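ATP:cob(I)alamin adenosyltransferase (PDB 5CX7) binds heme in its C-terminal domain and, as the full-length enzyme, probably converts cob(I)alamin to adenosylcobalamin, the cofactor of propanediol dehydratase. Local coordinates at residues V36-D41 and T47-M52; S60-K65 and V102-G107; A72-T77 and A109-G114; D82-G87 and G92-L97; G118-S123 and D132-A137. All coordinates share one frame; numbering follows the deposited sequence.

Contact 1: V36-D41 and T47-M52; sequences VVSIVD and TVTWRM. With HEM (protoporphyrin IX containing Fe), chain B.
Val-37 pairs with Trp-50 and Ile-39 with Val-48 as hydrogen-bonded pairs of two antiparallel strands, whose axes approach to 4.7 Å at 177° between their directions. The backbone N of Val-37 and of Trp-50 each lies 2.9 Å from the other's O. The register is broken at Ile-39, whose O accepts from both Val-48 N, at 3.1 Å on a lone pair, and Thr-47 N, at 2.8 Å. Two residues thus face one, which makes a classic beta bulge. The strands form the hairpin 36-41/46-51 at one side of the four-stranded antiparallel sheet of this HbpS-like domain. Past the outer edge of strand 46-51 the sheet continues into a second subunit, which pairs with Val-48, Thr-49 and Trp-50.

Ile-39 and Val-48 lie side by side and point the same way, CD1 of the isoleucine 4.1 Å from CB of the valine, on the face that meets helix 14-31. Trp-50 leaves from this same face, but with CG anti to its backbone N (chi1 -173°) the indole swings away from Val-37 and toward the heme. A porphyrin methyl, CMC, lies over one face of the indole, 3.8 Å above its centre, and the vinyl carbon CBB comes to 3.4 Å from CE3 of Trp-50. On the other face CG2 of Val-36 meets the aliphatic part of Arg-51, while the guanidinium turns to Ala-55 O. At the bulged end a water links Asp-41 OD2 to Thr-47 OG1, a hydroxyl also bonded to Thr-45 O; Asp-41 OD1 is bonded to His-43 N and Thr-45 N.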
# COMPACT_ATOMS: atom_id res chain seq x y z
N VAL E 36 10.40 8.90 20.90
CA VAL E 36 11.18 8.30 19.93
C VAL E 36 12.05 9.39 19.27
O VAL E 36 11.57 10.47 18.96
CB VAL E 36 10.31 7.60 18.81
CG1 VAL E 36 11.19 7.04 17.68
CG2 VAL E 36 9.48 6.51 19.39
N VAL E 37 13.32 9.05 19.05
CA VAL E 37 14.34 9.93 18.42
C VAL E 37 14.75 9.32 17.14
O VAL E 37 15.01 8.11 17.09
CB VAL E 37 15.66 10.01 19.27
CG1 VAL E 37 16.67 10.92 18.65
CG2 VAL E 37 15.34 10.43 20.69
N SER E 38 14.77 10.10 16.10
CA SER E 38 15.14 9.60 14.84
C SER E 38 16.05 10.58 14.15
O SER E 38 15.81 11.77 14.14
CB SER E 38 13.89 9.32 13.94
OG SER E 38 14.29 9.04 12.57
N ILE E 39 17.08 10.05 13.53
CA ILE E 39 18.04 10.84 12.74
C ILE E 39 18.07 10.19 11.35
O ILE E 39 18.30 9.02 11.23
CB ILE E 39 19.44 10.87 13.34
CG1 ILE E 39 19.38 11.40 14.80
CG2 ILE E 39 20.35 11.77 12.53
CD1 ILE E 39 20.66 11.23 15.57
N VAL E 40 17.97 11.05 10.34
CA VAL E 40 18.20 10.67 8.95
C VAL E 40 19.40 11.47 8.40
O VAL E 40 19.78 12.50 8.93
CB VAL E 40 16.96 10.86 8.05
CG1 VAL E 40 15.77 10.09 8.57
CG2 VAL E 40 16.63 12.32 7.88
N ASP E 41 20.06 10.91 7.41
CA ASP E 41 21.15 11.58 6.74
C ASP E 41 20.63 12.56 5.70
O ASP E 41 19.42 12.75 5.54
CB ASP E 41 22.20 10.57 6.20
CG ASP E 41 21.70 9.76 5.00
OD1 ASP E 41 20.67 10.08 4.39
OD2 ASP E 41 22.40 8.77 4.72
N THR E 47 19.17 6.67 9.97
CA THR E 47 20.52 6.46 10.45
C THR E 47 20.53 6.02 11.91
O THR E 47 21.28 5.12 12.26
CB THR E 47 21.40 7.70 10.17
OG1 THR E 47 21.36 7.96 8.78
CG2 THR E 47 22.88 7.43 10.57
N VAL E 48 19.70 6.65 12.73
CA VAL E 48 19.54 6.26 14.09
C VAL E 48 18.08 6.31 14.46
O VAL E 48 17.41 7.27 14.12
CB VAL E 48 20.28 7.21 15.10
CG1 VAL E 48 20.18 6.67 16.56
CG2 VAL E 48 21.73 7.36 14.75
N THR E 49 17.64 5.31 15.20
CA THR E 49 16.38 5.39 15.86
C THR E 49 16.59 4.91 17.28
O THR E 49 17.22 3.91 17.50
CB THR E 49 15.28 4.48 15.17
OG1 THR E 49 15.11 4.93 13.84
CG2 THR E 49 13.92 4.64 15.87
N TRP E 50 15.93 5.56 18.21
CA TRP E 50 15.90 5.13 19.61
C TRP E 50 14.58 5.40 20.25
O TRP E 50 14.06 6.49 20.22
CB TRP E 50 16.99 5.92 20.41
CG TRP E 50 17.12 5.40 21.79
CD1 TRP E 50 16.32 5.68 22.86
CD2 TRP E 50 18.03 4.40 22.24
NE1 TRP E 50 16.73 4.98 23.97
CE2 TRP E 50 17.77 4.18 23.61
CE3 TRP E 50 19.08 3.70 21.63
CZ2 TRP E 50 18.51 3.29 24.37
CZ3 TRP E 50 19.84 2.82 22.42
CH2 TRP E 50 19.54 2.60 23.74
N ARG E 51 13.95 4.35 20.79
CA ARG E 51 12.67 4.48 21.42
C ARG E 51 12.79 4.31 22.91
O ARG E 51 13.23 3.27 23.38
CB ARG E 51 11.68 3.41 20.94
CG ARG E 51 10.34 3.41 21.67
CD ARG E 51 9.32 2.41 21.07
NE ARG E 51 8.03 2.56 21.76
CZ ARG E 51 7.62 1.91 22.85
NH1 ARG E 51 8.36 0.97 23.43
NH2 ARG E 51 6.41 2.18 23.35
N MET E 52 12.30 5.27 23.62
CA MET E 52 12.26 5.22 25.10
C MET E 52 11.06 4.40 25.55
O MET E 52 10.00 4.39 24.87
CB MET E 52 12.21 6.60 25.70
CG MET E 52 13.40 7.45 25.38
SD MET E 52 13.25 9.16 25.87
CE MET E 52 13.11 8.95 27.68
CHA HEM B . 29.38 5.48 25.19
CHB HEM B . 27.68 3.50 21.08
CHC HEM B . 23.36 5.26 22.35
CHD HEM B . 25.02 6.81 26.59
C1A HEM B . 29.26 4.86 23.99
C2A HEM B . 30.36 4.39 23.25
C3A HEM B . 29.88 3.84 22.09
C4A HEM B . 28.49 3.93 22.10
CMA HEM B . 30.69 3.23 20.97
CAA HEM B . 31.83 4.50 23.61
CBA HEM B . 32.36 5.73 22.84
CGA HEM B . 33.43 6.51 23.57
O1A HEM B . 34.63 6.37 23.22
O2A HEM B . 33.09 7.31 24.48
C1B HEM B . 26.33 3.79 21.07
C2B HEM B . 25.48 3.45 20.02
C3B HEM B . 24.26 3.94 20.36
C4B HEM B . 24.39 4.62 21.67
CMB HEM B . 25.93 2.68 18.77
CAB HEM B . 23.07 3.75 19.51
CBB HEM B . 21.83 4.14 19.73
C1C HEM B . 23.42 5.85 23.60
C2C HEM B . 22.31 6.47 24.26
C3C HEM B . 22.81 6.90 25.49
C4C HEM B . 24.20 6.54 25.53
CMC HEM B . 20.88 6.61 23.72
CAC HEM B . 22.16 7.62 26.65
CBC HEM B . 20.90 7.98 26.74
C1D HEM B . 26.37 6.54 26.50
C2D HEM B . 27.20 6.92 27.64
C3D HEM B . 28.45 6.58 27.27
C4D HEM B . 28.33 5.96 25.92
CMD HEM B . 26.71 7.56 28.93
CAD HEM B . 29.71 6.75 28.13
CBD HEM B . 30.13 8.20 28.39
CGD HEM B . 31.40 8.60 27.67
O1D HEM B . 32.35 9.17 28.30
O2D HEM B . 31.48 8.40 26.43
NA HEM B . 28.11 4.59 23.25
NB HEM B . 25.66 4.46 22.00
NC HEM B . 24.56 5.96 24.36
ND HEM B . 27.08 5.97 25.48
FE HEM B . 26.43 5.26 23.78
O HOH W 1 23.14 7.09 7.14

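Contact 2: S60-K65 and V102-G107; sequences SELAPK and VTFGGG
Leu-62 meets the loop with both methyl groups. CD2 lies 3.9 Å from CG2 of Val-102, and CD1 stands 4.1 Å from CZ of Phe-104, close to the ring plane, so the leucine abuts the aromatic edge. The same CG2 of Val-102 is wedged against the helix one turn on, 3.6 Å from CB of Lys-65. Val-102 therefore plugs the groove between these two helix residues, and the contact is wholly apolar.

A second layer sets the pieces. CG1 of Val-102 rests 3.7 Å above the centre of the Phe-104 ring, so the loop packs against itself. The ring folds back in this way because its CG lies between the backbone N and the carbonyl carbon (chi1 50°). Lys-65 carries its extended chain past the contact to Glu-61, one turn earlier, in a salt bridge of 2.7 Å from NZ to OE2, where the carboxylate uses its anti lone pair. NZ also bonds to Gly-99 O and to His-96 O of the third subunit; His-96 of that subunit sets its ring against Phe-104.

Further out, Phe-104 O accepts from Thr-77 OG1, and Gly-106 bonds to Ile-122. Helix 59-72, kinked at Pro-64, lies across the sheet face opposite to the one that meets helix 14-31, and the loop 102-107 flanks it: the helix-sheet-helix layering of the HbpS-like fold.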
# COMPACT_ATOMS: atom_id res chain seq x y z
N SER E 60 6.64 6.06 16.97
CA SER E 60 7.46 5.16 16.11
C SER E 60 7.39 5.50 14.61
O SER E 60 8.34 5.27 13.88
CB SER E 60 7.13 3.68 16.34
OG SER E 60 7.48 3.36 17.68
N GLU E 61 6.27 6.04 14.19
CA GLU E 61 6.07 6.45 12.77
C GLU E 61 6.30 7.93 12.62
O GLU E 61 6.98 8.34 11.69
CB GLU E 61 4.63 6.04 12.35
CG GLU E 61 4.28 6.39 10.92
CD GLU E 61 3.07 5.65 10.38
OE1 GLU E 61 2.51 4.75 11.08
OE2 GLU E 61 2.61 6.01 9.25
N LEU E 62 5.81 8.73 13.58
CA LEU E 62 5.94 10.18 13.46
C LEU E 62 7.38 10.72 13.58
O LEU E 62 7.78 11.62 12.80
CB LEU E 62 5.08 10.94 14.50
CG LEU E 62 3.59 10.80 14.36
CD1 LEU E 62 2.89 11.39 15.53
CD2 LEU E 62 3.04 11.35 13.04
N ALA E 63 8.19 10.15 14.47
CA ALA E 63 9.58 10.68 14.60
C ALA E 63 10.44 10.50 13.30
O ALA E 63 11.02 11.50 12.82
CB ALA E 63 10.30 10.15 15.83
N PRO E 64 10.47 9.28 12.69
CA PRO E 64 11.27 9.17 11.47
C PRO E 64 10.69 9.99 10.35
O PRO E 64 11.44 10.55 9.51
CB PRO E 64 11.21 7.67 11.12
CG PRO E 64 10.73 7.01 12.39
CD PRO E 64 10.03 7.98 13.23
N LYS E 65 9.38 10.07 10.29
CA LYS E 65 8.75 10.98 9.28
C LYS E 65 9.14 12.43 9.44
O LYS E 65 9.33 13.16 8.46
CB LYS E 65 7.23 10.81 9.26
CG LYS E 65 6.85 9.43 8.64
CD LYS E 65 5.37 9.25 8.63
CE LYS E 65 5.05 8.01 7.69
NZ LYS E 65 3.61 7.87 7.53
N VAL E 102 5.32 15.17 7.75
CA VAL E 102 4.62 15.60 8.94
C VAL E 102 4.80 17.08 9.03
O VAL E 102 5.94 17.58 8.90
CB VAL E 102 5.15 14.85 10.20
CG1 VAL E 102 4.57 15.47 11.46
CG2 VAL E 102 4.80 13.36 10.15
N THR E 103 3.73 17.79 9.30
CA THR E 103 3.68 19.24 9.17
C THR E 103 3.48 19.99 10.47
O THR E 103 3.15 21.20 10.49
CB THR E 103 2.59 19.62 8.18
OG1 THR E 103 1.34 19.04 8.59
CG2 THR E 103 2.95 19.04 6.80
N PHE E 104 3.65 19.29 11.59
CA PHE E 104 3.77 19.95 12.90
C PHE E 104 5.14 19.72 13.48
O PHE E 104 5.91 18.88 13.04
CB PHE E 104 2.63 19.51 13.87
CG PHE E 104 2.44 18.01 13.98
CD1 PHE E 104 3.26 17.24 14.83
CD2 PHE E 104 1.38 17.37 13.34
CE1 PHE E 104 3.10 15.86 14.92
CE2 PHE E 104 1.18 16.01 13.50
CZ PHE E 104 2.07 15.24 14.23
N GLY E 105 5.44 20.53 14.51
CA GLY E 105 6.76 20.60 15.04
C GLY E 105 7.38 19.35 15.58
O GLY E 105 6.73 18.42 16.08
N GLY E 106 8.71 19.35 15.51
CA GLY E 106 9.54 18.29 16.09
C GLY E 106 10.64 17.78 15.21
O GLY E 106 11.47 17.00 15.67
N GLY E 107 10.64 18.19 13.94
CA GLY E 107 11.66 17.86 13.00
C GLY E 107 12.46 19.10 12.64
O GLY E 107 11.87 20.14 12.44

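Contact 3: A72-T77 and A109-G114; sequences AMKTAT and ALWRDG
Lys-74 and Trp-111 supply the van der Waals part, with CB of the lysine 4.2 Å from CZ2 of the indole and close to the ring plane. The methylene thus meets an edge of the six-membered ring. Nearby is Ala-109, on the same side of the strand as Trp-111. Within the loop its methyl meets only backbone atoms, Ala-109 CB lying 4.1 Å from Thr-75 N and 4.0 Å from Thr-75 O. The strand holds the indole toward the loop because CG of Trp-111 is anti to its carbonyl carbon (chi1 -61°).

The polar link goes through one water. It donates to Lys-74 O at 2.9 Å and accepts from Trp-111 NE1 at 3.1 Å, so the indole N-H is tied indirectly to the loop backbone.

Helix termination is what presents that carbonyl. Lys-74, with phi 49°, is the C-prime residue of a Schellman motif in which Thr-75 N bonds to Ala-70 O and Lys-74 N to Val-71 O. The chain leaving helix 59-72 is turned in this way along strand 107-112, an outermost strand of the sheet within the chain, which hairpins tightly into strand 115-123 through Asp-113 and Gly-114.

Charged and hydroxyl ends look elsewhere. The extended Lys-74 chain brings NZ to Asp-54 O of the fourth subunit, whereas Thr-75 OG1 bonds to Glu-79 OE1. Leu-116 and Gln-147 also pack on Trp-111.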
# COMPACT_ATOMS: atom_id res chain seq x y z
N ALA E 72 13.70 16.29 3.25
CA ALA E 72 12.97 16.24 1.96
C ALA E 72 12.39 17.57 1.52
O ALA E 72 12.18 17.80 0.34
CB ALA E 72 11.84 15.18 2.06
N MET E 73 12.11 18.46 2.49
CA MET E 73 11.67 19.81 2.27
C MET E 73 12.67 20.92 2.73
O MET E 73 12.31 22.09 2.61
CB MET E 73 10.35 20.02 2.95
CG MET E 73 9.41 18.95 2.41
SD MET E 73 7.75 19.37 2.25
CE MET E 73 7.81 20.75 1.14
N LYS E 74 13.83 20.53 3.20
CA LYS E 74 14.87 21.47 3.68
C LYS E 74 14.31 22.49 4.64
O LYS E 74 14.53 23.69 4.50
CB LYS E 74 15.58 22.15 2.50
CG LYS E 74 16.30 21.20 1.63
CD LYS E 74 16.95 21.95 0.43
CE LYS E 74 17.54 21.01 -0.56
NZ LYS E 74 18.05 21.73 -1.78
N THR E 75 13.55 22.03 5.63
CA THR E 75 12.86 22.91 6.52
C THR E 75 12.68 22.28 7.89
O THR E 75 12.82 21.09 8.03
CB THR E 75 11.45 23.23 5.94
OG1 THR E 75 10.85 24.27 6.71
CG2 THR E 75 10.60 22.03 5.97
N ALA E 76 12.41 23.06 8.92
CA ALA E 76 11.91 22.47 10.19
C ALA E 76 10.40 22.16 9.97
O ALA E 76 9.68 22.93 9.25
CB ALA E 76 12.08 23.42 11.34
N THR E 77 9.91 21.11 10.61
CA THR E 77 8.53 20.71 10.37
C THR E 77 7.48 21.72 10.89
O THR E 77 6.43 21.86 10.27
CB THR E 77 8.22 19.32 10.85
OG1 THR E 77 8.39 19.24 12.28
CG2 THR E 77 9.08 18.31 10.17
N ALA E 109 15.97 20.32 10.16
CA ALA E 109 17.02 20.08 9.21
C ALA E 109 18.35 20.52 9.84
O ALA E 109 18.38 21.48 10.61
CB ALA E 109 16.78 20.87 7.96
N LEU E 110 19.39 19.77 9.58
CA LEU E 110 20.70 19.99 10.19
C LEU E 110 21.66 20.46 9.07
O LEU E 110 21.84 19.75 8.08
CB LEU E 110 21.21 18.75 10.82
CG LEU E 110 20.26 18.08 11.82
CD1 LEU E 110 20.83 16.77 12.30
CD2 LEU E 110 19.95 18.97 13.00
N TRP E 111 22.32 21.58 9.31
CA TRP E 111 23.22 22.21 8.33
C TRP E 111 24.60 22.54 8.92
O TRP E 111 24.72 22.81 10.11
CB TRP E 111 22.64 23.54 7.88
CG TRP E 111 21.33 23.50 7.23
CD1 TRP E 111 20.13 23.44 7.83
CD2 TRP E 111 21.08 23.52 5.81
NE1 TRP E 111 19.14 23.41 6.89
CE2 TRP E 111 19.69 23.45 5.64
CE3 TRP E 111 21.90 23.63 4.68
CZ2 TRP E 111 19.08 23.49 4.37
CZ3 TRP E 111 21.31 23.64 3.42
CH2 TRP E 111 19.94 23.57 3.26
N ARG E 112 25.64 22.39 8.10
CA ARG E 112 27.04 22.76 8.47
C ARG E 112 27.62 23.43 7.27
O ARG E 112 27.68 22.79 6.21
CB ARG E 112 27.93 21.53 8.77
CG ARG E 112 28.48 21.51 10.14
CD ARG E 112 29.49 20.35 10.31
NE ARG E 112 29.18 19.99 11.65
CZ ARG E 112 29.01 18.76 12.12
NH1 ARG E 112 29.16 17.68 11.36
NH2 ARG E 112 28.73 18.64 13.37
N ASP E 113 28.18 24.63 7.45
CA ASP E 113 28.88 25.34 6.36
C ASP E 113 28.06 25.43 5.08
O ASP E 113 28.58 25.15 3.99
CB ASP E 113 30.24 24.67 6.05
CG ASP E 113 31.22 24.65 7.24
OD1 ASP E 113 31.07 25.46 8.18
OD2 ASP E 113 32.09 23.73 7.30
N GLY E 114 26.78 25.74 5.23
CA GLY E 114 25.87 25.80 4.10
C GLY E 114 25.44 24.48 3.46
O GLY E 114 24.75 24.49 2.44
O HOH W 2 16.24 24.58 6.68

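Contact 4: D82-G87 and G92-L97; sequences DVVQPG and GLESHL. With NA (sodium ion), chain C.
Val-84 and Leu-93 make the compact part of the contact. CG1 of the valine fits against the leucine side chain at about a right angle, 4.0 Å from CB and 4.1 Å from CD2. Leu-93 reaches on to Met-73, and Val-84 also touches Thr-103, so this side is packed by side chains.

The other side is looser and bridged by water. Val-84 O and Gly-92 N, too far apart to bond directly, both bind one water, which accepts from Gly-92 N at 2.9 Å. It lies 2.7 Å from Val-84 O and 2.8 Å from Glu-94 OE1, with more acceptors in reach than protons, so the two may share its hydrogens. Glu-94 gets there by a fold in its chain, with CG between the backbone N and the carbonyl carbon (chi1 67°) and a further bend at chi2 (-71°).

That bend also turns OE2 to a sodium ion at 2.3 Å, with Ser-95 OG a longer ligand at 2.9 Å. Ser-95 lies at the interface with the third and fourth subunits, where it meets its counterparts. A carboxylate shared between metal and water is consistent with an ionised Glu-94 whose charge the sodium partly offsets.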
# COMPACT_ATOMS: atom_id res chain seq x y z
N ASP E 82 1.79 26.50 8.81
CA ASP E 82 0.96 27.50 8.18
C ASP E 82 0.66 27.17 6.69
O ASP E 82 -0.43 27.43 6.18
CB ASP E 82 1.59 28.87 8.24
CG ASP E 82 1.63 29.43 9.66
OD1 ASP E 82 0.88 28.93 10.52
OD2 ASP E 82 2.43 30.36 9.89
N VAL E 83 1.65 26.65 6.00
CA VAL E 83 1.59 26.56 4.51
C VAL E 83 0.72 25.41 4.01
O VAL E 83 0.30 25.34 2.84
CB VAL E 83 3.02 26.56 3.90
CG1 VAL E 83 3.69 25.19 3.97
CG2 VAL E 83 3.03 27.05 2.46
N VAL E 84 0.38 24.49 4.90
CA VAL E 84 -0.55 23.37 4.53
C VAL E 84 -1.99 23.56 4.99
O VAL E 84 -2.86 22.70 4.78
CB VAL E 84 -0.02 22.01 5.02
CG1 VAL E 84 1.35 21.75 4.45
CG2 VAL E 84 -0.04 21.89 6.55
N GLN E 85 -2.30 24.69 5.63
CA GLN E 85 -3.64 24.95 6.10
C GLN E 85 -4.61 25.13 4.90
O GLN E 85 -4.16 25.50 3.81
CB GLN E 85 -3.71 26.23 6.97
CG GLN E 85 -2.87 26.12 8.25
CD GLN E 85 -3.32 24.99 9.13
OE1 GLN E 85 -4.49 24.91 9.49
NE2 GLN E 85 -2.40 24.14 9.50
N PRO E 86 -5.92 24.97 5.13
CA PRO E 86 -6.97 25.38 4.14
C PRO E 86 -6.73 26.81 3.74
O PRO E 86 -6.35 27.64 4.60
CB PRO E 86 -8.28 25.22 4.93
CG PRO E 86 -7.99 24.08 5.86
CD PRO E 86 -6.52 24.24 6.26
N GLY E 87 -6.71 27.10 2.44
CA GLY E 87 -6.43 28.40 1.95
C GLY E 87 -4.95 28.75 1.70
O GLY E 87 -4.66 29.76 1.09
N GLY E 92 -3.21 20.19 1.33
CA GLY E 92 -3.26 18.83 0.86
C GLY E 92 -1.97 18.07 0.83
O GLY E 92 -1.98 16.89 0.53
N LEU E 93 -0.83 18.74 1.17
CA LEU E 93 0.49 18.16 0.96
C LEU E 93 0.69 16.82 1.64
O LEU E 93 1.24 15.89 1.03
CB LEU E 93 1.58 19.12 1.45
CG LEU E 93 2.99 18.70 1.22
CD1 LEU E 93 3.35 18.82 -0.27
CD2 LEU E 93 3.92 19.59 2.05
N GLU E 94 0.15 16.70 2.84
CA GLU E 94 0.26 15.49 3.63
C GLU E 94 -0.39 14.28 2.92
O GLU E 94 0.10 13.15 3.03
CB GLU E 94 -0.25 15.63 5.04
CG GLU E 94 -1.74 15.85 5.28
CD GLU E 94 -2.28 17.23 4.90
OE1 GLU E 94 -1.52 18.19 4.69
OE2 GLU E 94 -3.51 17.29 4.67
N SER E 95 -1.47 14.52 2.19
CA SER E 95 -2.11 13.42 1.42
C SER E 95 -1.40 13.20 0.09
O SER E 95 -1.24 12.04 -0.39
CB SER E 95 -3.52 13.77 1.12
OG SER E 95 -4.25 13.80 2.29
N HIS E 96 -0.95 14.28 -0.55
CA HIS E 96 -0.20 14.12 -1.79
C HIS E 96 1.02 13.22 -1.65
O HIS E 96 1.39 12.57 -2.63
CB HIS E 96 0.27 15.45 -2.35
CG HIS E 96 -0.80 16.45 -2.46
ND1 HIS E 96 -0.60 17.80 -2.26
CD2 HIS E 96 -2.11 16.32 -2.78
CE1 HIS E 96 -1.72 18.46 -2.48
NE2 HIS E 96 -2.66 17.58 -2.74
N LEU E 97 1.71 13.32 -0.49
CA LEU E 97 2.89 12.57 -0.30
C LEU E 97 2.58 11.31 0.55
O LEU E 97 3.52 10.71 1.08
CB LEU E 97 3.94 13.48 0.36
CG LEU E 97 4.41 14.59 -0.59
CD1 LEU E 97 5.28 15.54 0.17
CD2 LEU E 97 5.16 13.99 -1.77
NA NA C . -5.00 16.40 3.18
O HOH W 3 -3.44 20.13 4.21

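Contact 5: G118-S123 and D132-A137; sequences GGLGIS and DIAQTA
The carbonyl O of Asp-132, one residue ahead of the Ile-133 that packs on Ile-122, is gripped twice by Thr-136: by the backbone N at 2.9 Å, the regular helical bond, and by OG1 at 2.7 Å. The two donors arrive from opposite faces of the carbonyl plane, the hydroxyl 39° out of it. The hydroxyl is thereby held on its own helix, on a side that does not meet the strand.

This is helix-on-sheet packing within the HbpS-like fold. Helix 127-139 crosses strand 115-123, an inner strand of the sheet, with an angle of 143° between their directions and 8.1 Å between their axes. It shares the sheet face of Val-37 and Ile-39 with helix 14-31, against which Ile-133 also packs, and a salt bridge from Asp-132 to Arg-27 joins the two helices.

Ile-122 and Leu-120, two apart on the strand, both point at the helix. Ile-122 straddles two helix residues. Its CD1 meets CG2 of Ile-133 at 3.9 Å, the two side chains crossing at about a right angle, while CG1 sits 3.8 Å from CB of Ala-134. The small Ala-134 is consistent with the close approach of the backbones here, and its methyl fits between Ile-122 and Leu-120.

Leu-120 has CG anti to the backbone N (chi1 170°), which sends its tip along the helix from Ala-134 to Ala-137. Its CD2 touches the helix backbone itself, 3.6 Å from Ala-134 O, and lies 4.1 Å from CB of Ala-137.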
# COMPACT_ATOMS: atom_id res chain seq x y z
N GLY E 118 21.58 16.35 7.41
CA GLY E 118 20.66 15.42 8.01
C GLY E 118 19.44 16.10 8.54
O GLY E 118 19.22 17.28 8.34
N GLY E 119 18.67 15.29 9.24
CA GLY E 119 17.42 15.64 9.83
C GLY E 119 17.24 14.92 11.13
O GLY E 119 17.64 13.77 11.30
N LEU E 120 16.67 15.64 12.08
CA LEU E 120 16.35 15.06 13.40
C LEU E 120 14.86 15.17 13.62
O LEU E 120 14.29 16.22 13.42
CB LEU E 120 17.11 15.83 14.52
CG LEU E 120 16.71 15.52 15.94
CD1 LEU E 120 17.25 14.21 16.35
CD2 LEU E 120 17.19 16.62 16.90
N GLY E 121 14.28 14.13 14.16
CA GLY E 121 12.88 14.10 14.50
C GLY E 121 12.57 13.51 15.84
O GLY E 121 13.16 12.51 16.25
N ILE E 122 11.68 14.18 16.57
CA ILE E 122 11.25 13.77 17.89
C ILE E 122 9.75 13.70 17.95
O ILE E 122 9.08 14.59 17.48
CB ILE E 122 11.65 14.82 18.99
CG1 ILE E 122 13.19 15.10 18.97
CG2 ILE E 122 11.21 14.35 20.35
CD1 ILE E 122 14.08 13.89 19.34
N SER E 123 9.24 12.63 18.55
CA SER E 123 7.85 12.52 18.78
C SER E 123 7.61 11.78 20.06
O SER E 123 8.32 10.86 20.43
CB SER E 123 7.13 11.74 17.60
OG SER E 123 5.72 11.70 17.86
N ASP E 132 11.34 21.29 21.94
CA ASP E 132 12.32 21.53 23.02
C ASP E 132 13.37 20.48 23.04
O ASP E 132 14.59 20.78 23.06
CB ASP E 132 11.55 21.58 24.34
CG ASP E 132 12.46 21.83 25.60
OD1 ASP E 132 13.63 21.47 25.59
OD2 ASP E 132 11.89 22.17 26.63
N ILE E 133 12.96 19.23 23.04
CA ILE E 133 13.90 18.11 22.97
C ILE E 133 14.82 18.14 21.75
O ILE E 133 16.01 18.01 21.92
CB ILE E 133 13.16 16.77 23.06
CG1 ILE E 133 12.47 16.62 24.45
CG2 ILE E 133 14.07 15.59 22.82
CD1 ILE E 133 11.31 15.65 24.47
N ALA E 134 14.24 18.38 20.58
CA ALA E 134 14.99 18.48 19.37
C ALA E 134 16.00 19.64 19.43
O ALA E 134 17.15 19.45 19.08
CB ALA E 134 14.05 18.67 18.18
N GLN E 135 15.56 20.79 19.84
CA GLN E 135 16.45 21.97 19.95
C GLN E 135 17.58 21.77 20.93
O GLN E 135 18.72 22.14 20.67
CB GLN E 135 15.66 23.22 20.34
CG GLN E 135 14.75 23.76 19.25
CD GLN E 135 13.61 24.60 19.85
OE1 GLN E 135 13.64 24.96 20.99
NE2 GLN E 135 12.58 24.87 19.06
N THR E 136 17.27 21.16 22.05
CA THR E 136 18.29 20.84 23.08
C THR E 136 19.33 19.91 22.50
O THR E 136 20.52 20.08 22.76
CB THR E 136 17.61 20.22 24.34
OG1 THR E 136 16.64 21.13 24.83
CG2 THR E 136 18.63 19.93 25.46
N ALA E 137 18.90 18.87 21.77
CA ALA E 137 19.81 17.88 21.23
C ALA E 137 20.71 18.55 20.21
O ALA E 137 21.92 18.30 20.21
CB ALA E 137 19.04 16.75 20.60

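How the contacts relate
Contacts 1, 3 and 5 share one antiparallel sheet, ordered 46-51, 36-41, 115-123, 107-112, while contact 2 joins helix 59-72, which lies on one face of the sheet, to the loop before strand 107-112. Contact 5 lays helix 127-139 on the other face, its centre about 10 Å from those of contacts 1 and 2. Contact 1 closes first along the chain; contacts 2 and 3 then interlock with alternating segments, meeting through Thr-77, and contact 5 follows. Contact 4 is nested inside both loops, about 25 Å centre to centre from contact 1. Heme and sodium therefore bind at opposite sides of the chain, each close to an interface with other subunits.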